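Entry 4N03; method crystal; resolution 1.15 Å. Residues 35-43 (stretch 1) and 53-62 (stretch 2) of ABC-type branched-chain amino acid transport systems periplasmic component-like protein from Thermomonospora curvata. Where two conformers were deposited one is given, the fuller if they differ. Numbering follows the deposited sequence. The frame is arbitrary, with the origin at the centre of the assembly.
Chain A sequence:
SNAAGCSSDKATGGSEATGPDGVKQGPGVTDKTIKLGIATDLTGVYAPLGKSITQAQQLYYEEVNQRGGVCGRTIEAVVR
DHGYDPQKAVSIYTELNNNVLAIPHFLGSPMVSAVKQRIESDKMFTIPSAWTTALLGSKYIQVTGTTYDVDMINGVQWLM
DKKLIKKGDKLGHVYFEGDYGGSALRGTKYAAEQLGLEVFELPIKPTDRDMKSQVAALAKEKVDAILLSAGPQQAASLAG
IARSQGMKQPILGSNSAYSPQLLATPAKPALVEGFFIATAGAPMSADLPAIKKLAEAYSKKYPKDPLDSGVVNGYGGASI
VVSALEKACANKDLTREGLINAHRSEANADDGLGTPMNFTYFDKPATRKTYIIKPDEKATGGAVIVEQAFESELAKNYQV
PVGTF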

# COMPACT_ATOMS: atom_id res chain seq x y z
N LYS A 35 -8.25 6.26 -21.16
CA LYS A 35 -7.43 7.09 -20.29
C LYS A 35 -7.67 6.75 -18.82
O LYS A 35 -8.82 6.70 -18.36
CB LYS A 35 -7.76 8.56 -20.49
CG LYS A 35 -7.30 9.12 -21.83
CD LYS A 35 -7.54 10.61 -21.98
CE LYS A 35 -9.02 10.94 -22.06
NZ LYS A 35 -9.43 12.36 -22.01
N LEU A 36 -6.58 6.50 -18.11
CA LEU A 36 -6.60 6.20 -16.70
C LEU A 36 -5.81 7.26 -15.97
O LEU A 36 -4.83 7.79 -16.50
CB LEU A 36 -6.00 4.82 -16.44
CG LEU A 36 -6.68 3.67 -17.19
CD1 LEU A 36 -5.95 2.38 -16.89
CD2 LEU A 36 -8.14 3.55 -16.79
N GLY A 37 -6.20 7.58 -14.75
CA GLY A 37 -5.49 8.56 -13.95
C GLY A 37 -4.66 7.94 -12.86
O GLY A 37 -5.07 6.96 -12.23
N ILE A 38 -3.52 8.56 -12.58
CA ILE A 38 -2.61 8.19 -11.54
C ILE A 38 -2.34 9.44 -10.72
O ILE A 38 -1.89 10.45 -11.26
CB ILE A 38 -1.33 7.57 -12.05
CG1 ILE A 38 -1.65 6.19 -12.64
CG2 ILE A 38 -0.29 7.47 -10.92
CD1 ILE A 38 -0.47 5.48 -13.26
N ALA A 39 -2.61 9.38 -9.41
CA ALA A 39 -2.33 10.49 -8.46
C ALA A 39 -1.40 9.94 -7.41
O ALA A 39 -1.83 9.16 -6.56
CB ALA A 39 -3.62 11.03 -7.87
N THR A 40 -0.13 10.34 -7.43
CA THR A 40 0.88 9.70 -6.65
C THR A 40 1.75 10.74 -5.94
O THR A 40 1.52 11.91 -6.05
CB THR A 40 1.70 8.72 -7.55
OG1 THR A 40 2.51 7.87 -6.75
CG2 THR A 40 2.59 9.47 -8.56
N ASP A 41 2.74 10.24 -5.20
CA ASP A 41 3.77 11.09 -4.62
C ASP A 41 5.09 10.79 -5.32
O ASP A 41 5.65 9.72 -5.15
CB ASP A 41 3.94 10.87 -3.12
CG ASP A 41 4.97 11.77 -2.52
OD1 ASP A 41 5.32 12.76 -3.18
OD2 ASP A 41 5.43 11.48 -1.39
N LEU A 42 5.58 11.78 -6.06
CA LEU A 42 6.89 11.71 -6.72
C LEU A 42 7.93 12.58 -6.06
O LEU A 42 9.08 12.57 -6.51
CB LEU A 42 6.77 12.06 -8.21
CG LEU A 42 5.84 11.17 -8.99
CD1 LEU A 42 5.78 11.64 -10.44
CD2 LEU A 42 6.23 9.71 -8.90
N THR A 43 7.56 13.38 -5.06
CA THR A 43 8.43 14.42 -4.53
C THR A 43 8.51 14.50 -3.02
O THR A 43 9.47 15.04 -2.49
CB THR A 43 8.05 15.78 -5.11
OG1 THR A 43 6.66 16.02 -4.93
CG2 THR A 43 8.50 15.92 -6.55
N ILE A 53 5.83 2.54 -8.03
CA ILE A 53 4.46 2.12 -8.29
C ILE A 53 4.00 2.58 -9.68
O ILE A 53 3.42 1.83 -10.45
CB ILE A 53 3.52 2.62 -7.19
CG1 ILE A 53 3.89 1.99 -5.85
CG2 ILE A 53 2.10 2.28 -7.53
CD1 ILE A 53 3.29 2.72 -4.66
N THR A 54 4.26 3.85 -9.94
CA THR A 54 3.84 4.48 -11.18
C THR A 54 4.53 3.83 -12.40
O THR A 54 3.88 3.56 -13.39
CB THR A 54 4.12 5.97 -11.12
OG1 THR A 54 3.34 6.51 -10.07
CG2 THR A 54 3.76 6.69 -12.39
N GLN A 55 5.82 3.59 -12.27
CA GLN A 55 6.55 2.95 -13.35
C GLN A 55 6.12 1.55 -13.57
O GLN A 55 6.08 1.07 -14.72
CB GLN A 55 8.07 3.04 -13.10
CG GLN A 55 8.58 4.46 -13.29
CD GLN A 55 10.09 4.63 -13.27
OE1 GLN A 55 10.59 5.66 -13.76
NE2 GLN A 55 10.80 3.71 -12.69
N ALA A 56 5.81 0.80 -12.50
CA ALA A 56 5.34 -0.55 -12.67
C ALA A 56 3.99 -0.64 -13.34
O ALA A 56 3.75 -1.54 -14.15
CB ALA A 56 5.33 -1.32 -11.35
N GLN A 57 3.11 0.32 -13.04
CA GLN A 57 1.83 0.43 -13.75
C GLN A 57 2.10 0.70 -15.24
O GLN A 57 1.47 0.07 -16.08
CB GLN A 57 0.96 1.54 -13.17
CG GLN A 57 0.41 1.23 -11.77
CD GLN A 57 -1.05 1.45 -11.63
OE1 GLN A 57 -1.71 2.09 -12.43
NE2 GLN A 57 -1.60 0.94 -10.52
N GLN A 58 2.97 1.65 -15.54
CA GLN A 58 3.26 1.97 -16.95
C GLN A 58 3.85 0.71 -17.68
O GLN A 58 3.53 0.46 -18.85
CB GLN A 58 4.12 3.27 -17.11
CG GLN A 58 3.60 4.63 -16.54
CD GLN A 58 2.45 5.39 -17.28
OE1 GLN A 58 2.15 5.14 -18.44
NE2 GLN A 58 1.82 6.34 -16.59
N LEU A 59 4.67 -0.07 -17.01
CA LEU A 59 5.19 -1.30 -17.58
C LEU A 59 4.06 -2.25 -17.95
O LEU A 59 4.03 -2.77 -19.09
CB LEU A 59 6.12 -1.98 -16.58
CG LEU A 59 6.69 -3.32 -17.05
CD1 LEU A 59 7.56 -3.27 -18.27
CD2 LEU A 59 7.43 -3.99 -15.90
N TYR A 60 3.14 -2.46 -17.03
CA TYR A 60 2.00 -3.33 -17.29
C TYR A 60 1.19 -2.81 -18.51
O TYR A 60 0.84 -3.56 -19.42
CB TYR A 60 1.09 -3.42 -16.03
CG TYR A 60 0.19 -4.63 -16.04
CD1 TYR A 60 -0.97 -4.67 -16.83
CD2 TYR A 60 0.48 -5.75 -15.29
CE1 TYR A 60 -1.77 -5.82 -16.86
CE2 TYR A 60 -0.28 -6.89 -15.33
CZ TYR A 60 -1.43 -6.91 -16.10
OH TYR A 60 -2.17 -8.05 -16.13
N TYR A 61 0.85 -1.52 -18.51
CA TYR A 61 0.02 -0.97 -19.57
C TYR A 61 0.76 -1.05 -20.91
O TYR A 61 0.12 -1.31 -21.92
CB TYR A 61 -0.42 0.46 -19.29
CG TYR A 61 -1.19 0.62 -17.99
CD1 TYR A 61 -2.10 -0.33 -17.57
CD2 TYR A 61 -0.96 1.68 -17.16
CE1 TYR A 61 -2.77 -0.22 -16.37
CE2 TYR A 61 -1.65 1.81 -15.94
CZ TYR A 61 -2.54 0.84 -15.55
OH TYR A 61 -3.20 0.88 -14.34
N GLU A 62 2.06 -0.80 -20.93
CA GLU A 62 2.84 -0.98 -22.17
C GLU A 62 2.73 -2.43 -22.66
O GLU A 62 2.60 -2.66 -23.90
CB GLU A 62 4.29 -0.57 -21.94
CG GLU A 62 5.26 -0.96 -23.06
CD GLU A 62 6.72 -0.73 -22.67
OE1 GLU A 62 7.20 0.42 -22.84
OE2 GLU A 62 7.39 -1.69 -22.18

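The contact between the strand 35-40 and the helix 53-62 is a small side-chain packing interface, held by van der Waals contact without a single hydrogen bond between the two stretches. The elements run nearly antiparallel, with 163° between their N-to-C directions and a closest approach of 10.2 Å between their axes, and together they bury 294 Å². At that spacing the backbones stay apart and side chains fill the gap.

The strand contributes every second residue. Leu-36, Ile-38 and Thr-40 direct their CA-to-CB bonds toward the helix, whereas Ala-39 points away and Gly-37 has no side chain to offer. On the helix, Thr-54, Gln-57 and Tyr-61 all point toward the strand; their spacing of three and four residues keeps them on one side of the helix, whose backbone hydrogen bonds are regular throughout.

Ile-38 is the centre of the contact, with 83 Å² covered by the helix. Its m,t rotamer extends CD1 to 3.7 Å from Gln-57 OE1 and 4.1 Å from Gln-58 NE2, while its CG2 lies 3.8 Å from Thr-54 OG1. A branched aliphatic side chain suits this place because it can reach successive turns of the helix at once. The CA-to-CB bond of Gln-58 points sideways to the strand, but the m,m side chain bends so that its amide end comes nearer.

Thr-54, the most covered helix residue at 64 Å², lies where the backbones come nearer: its CA is 7.4 Å from that of Ile-38, against 10.2 Å between the CA atoms of Leu-36 and Tyr-61. The closest contact of Thr-54 OG1 is with the methyl carbon Thr-40 CG2, at 3.4 Å; the two threonines are not hydrogen-bonded to each other, and both hydroxyls have hydrogen bonds elsewhere in the structure. Beyond the strand, Leu-42 adds a peripheral contact, its CD2 reaching to 4.5 Å from Thr-54 OG1.

At the other end, the larger Tyr-61 spans the wider gap. Leu-36 CD1 approaches Tyr-61 CZ at 4.0 Å, meeting the ring obliquely, and this is an apolar contact between two buried side chains. The phenol group is also anchored within the helix: Tyr-61 OH donates a hydrogen bond to Gln-57 OE1 at 2.7 Å, one turn earlier. That bond satisfies the glutamine oxygen beside the Ile-38 methyl, and Gln-57 NE2 is bonded elsewhere in the structure. Polar groups can therefore face aliphatic carbons in this largely buried contact, because their hydrogen bonds are made with other partners.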